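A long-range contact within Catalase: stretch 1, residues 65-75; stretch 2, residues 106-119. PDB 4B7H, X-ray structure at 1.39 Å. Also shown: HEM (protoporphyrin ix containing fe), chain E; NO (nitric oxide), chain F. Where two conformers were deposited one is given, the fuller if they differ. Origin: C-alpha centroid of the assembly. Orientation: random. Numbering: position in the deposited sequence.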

# COMPACT_ATOMS: atom_id res chain seq x y z
N PRO A 65 6.67 -0.06 7.05
CA PRO A 65 6.24 -0.22 8.45
C PRO A 65 7.20 -1.13 9.21
O PRO A 65 7.57 -2.20 8.73
CB PRO A 65 4.87 -0.87 8.32
CG PRO A 65 4.41 -0.51 6.93
CD PRO A 65 5.65 -0.56 6.11
N GLU A 66 7.61 -0.70 10.40
CA GLU A 66 8.42 -1.57 11.25
C GLU A 66 7.51 -2.65 11.85
O GLU A 66 6.28 -2.49 11.89
CB GLU A 66 9.10 -0.75 12.36
CG GLU A 66 8.13 -0.25 13.43
CD GLU A 66 8.77 0.67 14.47
OE1 GLU A 66 9.81 1.31 14.18
OE2 GLU A 66 8.22 0.76 15.60
N ARG A 67 8.10 -3.75 12.32
CA ARG A 67 7.33 -4.77 13.01
C ARG A 67 6.62 -4.21 14.24
O ARG A 67 7.18 -3.38 14.98
CB ARG A 67 8.24 -5.88 13.52
CG ARG A 67 8.89 -6.69 12.45
CD ARG A 67 10.14 -7.35 13.06
NE ARG A 67 10.74 -8.32 12.15
CZ ARG A 67 11.46 -7.99 11.08
NH1 ARG A 67 11.69 -6.71 10.78
NH2 ARG A 67 11.95 -8.95 10.31
N ILE A 68 5.41 -4.70 14.50
CA ILE A 68 4.79 -4.54 15.81
C ILE A 68 4.44 -5.92 16.37
O ILE A 68 3.68 -6.67 15.75
CB ILE A 68 3.54 -3.61 15.78
CG1 ILE A 68 2.90 -3.56 17.17
CG2 ILE A 68 2.52 -4.05 14.71
CD1 ILE A 68 1.75 -2.55 17.30
N PRO A 69 5.05 -6.31 17.51
CA PRO A 69 6.16 -5.68 18.21
C PRO A 69 7.49 -6.19 17.64
O PRO A 69 7.50 -6.69 16.50
CB PRO A 69 5.97 -6.15 19.67
CG PRO A 69 5.07 -7.39 19.58
CD PRO A 69 4.70 -7.60 18.13
N HIS A 70 8.58 -6.04 18.39
CA HIS A 70 9.92 -6.51 18.00
C HIS A 70 10.52 -5.71 16.84
O HIS A 70 11.31 -6.23 16.05
CB HIS A 70 9.94 -8.01 17.68
CG HIS A 70 9.64 -8.91 18.85
ND1 HIS A 70 10.62 -9.58 19.56
CD2 HIS A 70 8.46 -9.31 19.39
CE1 HIS A 70 10.07 -10.32 20.49
NE2 HIS A 70 8.75 -10.18 20.42
N ALA A 71 10.19 -4.42 16.77
CA ALA A 71 10.71 -3.54 15.72
C ALA A 71 12.23 -3.45 15.67
O ALA A 71 12.79 -3.39 14.57
CB ALA A 71 10.13 -2.14 15.87
N LYS A 72 12.87 -3.39 16.83
CA LYS A 72 14.32 -3.17 16.92
C LYS A 72 15.06 -4.50 17.01
O LYS A 72 15.02 -5.17 18.04
CB LYS A 72 14.68 -2.33 18.15
CG LYS A 72 16.19 -2.04 18.27
CD LYS A 72 16.60 -0.94 17.28
CE LYS A 72 18.12 -0.77 17.12
NZ LYS A 72 18.82 -0.52 18.42
N GLY A 73 15.75 -4.88 15.95
CA GLY A 73 16.46 -6.15 15.97
C GLY A 73 17.57 -6.22 14.94
O GLY A 73 17.82 -5.26 14.21
N HIS A 74 18.21 -7.39 14.88
CA HIS A 74 19.40 -7.57 14.06
C HIS A 74 19.62 -9.06 13.97
O HIS A 74 19.04 -9.83 14.75
CB HIS A 74 20.61 -6.92 14.72
CG HIS A 74 20.78 -7.32 16.15
ND1 HIS A 74 20.11 -6.68 17.18
CD2 HIS A 74 21.49 -8.32 16.72
CE1 HIS A 74 20.43 -7.26 18.33
NE2 HIS A 74 21.25 -8.26 18.08
N GLY A 75 20.45 -9.50 13.04
CA GLY A 75 20.59 -10.93 12.88
C GLY A 75 21.80 -11.40 12.13
O GLY A 75 22.74 -10.64 11.87
N ARG A 106 17.12 -13.81 13.88
CA ARG A 106 16.96 -12.40 14.24
C ARG A 106 16.72 -12.30 15.74
O ARG A 106 15.89 -13.03 16.30
CB ARG A 106 15.82 -11.74 13.44
CG ARG A 106 15.69 -10.22 13.66
CD ARG A 106 14.64 -9.62 12.74
NE ARG A 106 14.44 -8.18 12.91
CZ ARG A 106 13.66 -7.63 13.85
NH1 ARG A 106 13.03 -8.40 14.73
NH2 ARG A 106 13.53 -6.30 13.91
N PHE A 107 17.49 -11.42 16.38
CA PHE A 107 17.33 -11.10 17.79
C PHE A 107 16.70 -9.72 17.87
O PHE A 107 16.84 -8.91 16.95
CB PHE A 107 18.69 -11.04 18.48
CG PHE A 107 19.47 -12.33 18.42
CD1 PHE A 107 19.16 -13.39 19.27
CD2 PHE A 107 20.53 -12.47 17.54
CE1 PHE A 107 19.89 -14.57 19.22
CE2 PHE A 107 21.26 -13.64 17.49
CZ PHE A 107 20.94 -14.70 18.33
N SER A 108 16.04 -9.41 18.98
CA SER A 108 15.30 -8.15 19.06
C SER A 108 14.92 -7.81 20.48
O SER A 108 15.02 -8.66 21.37
CB SER A 108 14.02 -8.27 18.22
OG SER A 108 13.25 -9.39 18.64
N THR A 109 14.47 -6.58 20.70
CA THR A 109 13.69 -6.25 21.89
C THR A 109 12.22 -6.37 21.49
O THR A 109 11.92 -6.88 20.40
CB THR A 109 14.00 -4.84 22.40
OG1 THR A 109 13.82 -3.91 21.32
CG2 THR A 109 15.44 -4.75 22.91
N VAL A 110 11.30 -5.91 22.34
CA VAL A 110 9.86 -6.04 22.07
C VAL A 110 9.13 -4.71 21.88
O VAL A 110 8.49 -4.50 20.85
CB VAL A 110 9.15 -6.84 23.18
CG1 VAL A 110 7.63 -6.87 22.94
CG2 VAL A 110 9.73 -8.24 23.28
N ALA A 111 9.22 -3.84 22.88
CA ALA A 111 8.38 -2.64 22.92
C ALA A 111 8.85 -1.47 22.06
O ALA A 111 8.04 -0.77 21.44
CB ALA A 111 8.19 -2.18 24.36
N GLY A 112 10.15 -1.24 22.04
CA GLY A 112 10.68 -0.06 21.39
C GLY A 112 10.60 -0.07 19.88
O GLY A 112 10.50 -1.13 19.25
N GLU A 113 10.63 1.12 19.29
CA GLU A 113 10.60 1.27 17.84
C GLU A 113 11.99 1.10 17.23
O GLU A 113 12.97 0.88 17.94
CB GLU A 113 10.00 2.63 17.48
CG GLU A 113 8.58 2.81 18.05
CD GLU A 113 8.54 3.27 19.50
OE1 GLU A 113 9.60 3.58 20.08
OE2 GLU A 113 7.44 3.32 20.07
N GLN A 114 12.07 1.32 15.93
CA GLN A 114 13.26 1.10 15.12
C GLN A 114 14.57 1.72 15.59
O GLN A 114 15.64 1.20 15.28
CB GLN A 114 13.01 1.62 13.72
CG GLN A 114 12.80 0.54 12.71
CD GLN A 114 12.94 1.08 11.31
OE1 GLN A 114 12.29 2.06 10.95
NE2 GLN A 114 13.82 0.48 10.53
N GLY A 115 14.50 2.85 16.28
CA GLY A 115 15.71 3.58 16.61
C GLY A 115 16.09 3.46 18.07
O GLY A 115 17.05 4.08 18.52
N SER A 116 15.32 2.64 18.79
CA SER A 116 15.35 2.56 20.26
C SER A 116 16.50 1.66 20.73
O SER A 116 17.02 0.87 19.95
CB SER A 116 14.01 2.07 20.83
OG SER A 116 13.76 0.73 20.49
N PRO A 117 16.91 1.78 22.00
CA PRO A 117 18.09 1.04 22.45
C PRO A 117 17.90 -0.47 22.61
O PRO A 117 16.87 -0.94 23.11
CB PRO A 117 18.40 1.66 23.82
CG PRO A 117 17.73 2.99 23.79
CD PRO A 117 16.48 2.77 23.00
N ASP A 118 18.94 -1.22 22.24
CA ASP A 118 18.97 -2.66 22.44
C ASP A 118 18.91 -3.05 23.91
O ASP A 118 18.49 -4.16 24.24
CB ASP A 118 20.28 -3.24 21.89
CG ASP A 118 20.38 -3.18 20.37
OD1 ASP A 118 19.36 -3.03 19.66
OD2 ASP A 118 21.52 -3.32 19.88
N THR A 119 19.34 -2.15 24.80
CA THR A 119 19.49 -2.52 26.21
C THR A 119 18.47 -1.88 27.16
O THR A 119 18.70 -1.82 28.38
CB THR A 119 20.94 -2.31 26.74
OG1 THR A 119 21.29 -0.93 26.64
CG2 THR A 119 21.92 -3.13 25.93
CHA HEM E . 7.08 -10.61 16.38
CHB HEM E . 2.40 -11.69 17.09
CHC HEM E . 3.61 -13.87 21.24
CHD HEM E . 8.15 -14.06 19.66
C1A HEM E . 5.72 -10.69 16.22
C2A HEM E . 4.96 -10.17 15.10
C3A HEM E . 3.68 -10.49 15.30
C4A HEM E . 3.57 -11.21 16.55
CMA HEM E . 2.47 -10.19 14.40
CAA HEM E . 5.57 -9.41 13.90
CBA HEM E . 6.01 -10.42 12.84
CGA HEM E . 6.44 -9.76 11.55
O1A HEM E . 7.42 -10.27 10.95
O2A HEM E . 5.84 -8.74 11.12
C1B HEM E . 2.31 -12.35 18.29
C2B HEM E . 1.08 -12.77 18.93
C3B HEM E . 1.42 -13.36 20.10
C4B HEM E . 2.87 -13.34 20.20
CMB HEM E . -0.33 -12.54 18.34
CAB HEM E . 0.54 -14.01 21.18
CBB HEM E . -0.64 -14.56 20.89
C1C HEM E . 4.93 -14.27 21.10
C2C HEM E . 5.61 -15.34 21.82
C3C HEM E . 6.88 -15.37 21.36
C4C HEM E . 7.01 -14.35 20.34
CMC HEM E . 4.97 -16.22 22.91
CAC HEM E . 8.04 -16.33 21.72
CBC HEM E . 7.84 -17.59 22.15
C1D HEM E . 8.28 -13.10 18.70
C2D HEM E . 9.53 -12.76 18.10
C3D HEM E . 9.22 -11.70 17.08
C4D HEM E . 7.80 -11.49 17.15
CMD HEM E . 10.91 -13.35 18.43
CAD HEM E . 10.24 -11.03 16.17
CBD HEM E . 10.56 -12.00 15.03
CGD HEM E . 11.64 -11.33 14.23
O1D HEM E . 11.39 -10.97 13.05
O2D HEM E . 12.75 -11.13 14.78
NA HEM E . 4.84 -11.33 17.09
NB HEM E . 3.38 -12.70 19.09
NC HEM E . 5.81 -13.70 20.20
ND HEM E . 7.28 -12.33 18.13
FE HEM E . 5.34 -12.48 18.66
N NO F . 5.45 -11.19 19.76
O NO F . 5.36 -10.71 20.76
O HOH W 1 8.27 -2.82 18.67
O HOH W 2 11.65 -3.68 19.44
O HOH W 3 17.44 -5.14 19.72
O HOH W 4 15.33 -5.38 11.79
O HOH W 5 19.38 -3.96 16.92

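Contact between residues 65-75 and 106-119 of catalase, which buries 1045 Å² summed over both sides. Stretch 1 runs as an irregular loop to Lys 72 and then enters a strand at Gly 73; stretch 2 leaves its strand at Ser 108 and continues as a loop, so the two chains pair as short antiparallel strands and stay in touch well beyond them.

Pro 65 makes no contact. Glu 66 points toward stretch 2, where its carboxylate accepts a hydrogen bond from the backbone at the turn, Gln 114 N to Glu 66 OE1, 2.9 Å. That type I turn, Glu 113 to Ser 116, is closed by Ser 116 N and Ser 116 OG, both donating to Glu 113 O at 3.1 and 2.7 Å. The guanidinium of Arg 67 lies flat on that of Arg 106, centres 3.6 Å apart and planes at 6°. Two cations stack here beside one heme propionate, whose negative charge helps offset their repulsion: Arg 67 NE donates to HEM O1D at 2.9 Å and Arg 106 NH1 to HEM O2D at 2.7 Å.

Ile 68 does not reach stretch 2. Pro 69, preceded by a cis peptide bond, sets its CB 3.7 Å from Val 110 CG1, an apolar contact. His 70 is held through both backbone and ring. His 70 N donates to Val 110 O (2.9 Å, nearly linear at 171°), while His 70 O accepts from both Arg 106 NH1 and Arg 106 NH2, each at 3.1 Å. At the ring edge, His 70 ND1 donates to Ser 108 OG at 2.8 Å. The heme lies over one ring face, with HEM C4D 3.2 Å from His 70 CD2; Val 110 CG2 covers the opposite face, 3.8 Å from the ring centroid in a CH-pi contact. The iron-bound nitric oxide is near the ring edge, its O atom 3.4 Å from His 70 NE2.

Ala 71 turns its CB toward stretch 2, 3.5 Å from Gly 112 O, and Ala 71 N donates to water 1 at 3.1 Å. Lys 72 has the largest covered area of any residue here. Its side chain, kinked at chi2 (p) and chi4 (m), passes the turn, Lys 72 CD 3.1 Å from Gln 114 O, and its ammonium donates to Ser 116 O (NZ to O, 2.7 Å) and forms a salt bridge with Asp 118 OD1 (NZ to OD1, 2.9 Å). Water 2 joins Lys 72 N, Thr 109 OG1 and Gly 112 O, filling the gap between the chains.

Thr 109 N donates to Lys 72 O at 3.1 Å, just before the strand pairing. Gly 73 opposes Ser 108, their CA atoms 3.9 Å apart; a CB on Gly 73 would clash with Phe 107 O and Arg 106 CZ. His 74 and Phe 107 exchange two backbone hydrogen bonds, His 74 N to Phe 107 O at 2.9 Å and Phe 107 N to His 74 O at 2.8 Å. Gly 75 then pairs with Arg 106 without such bonds.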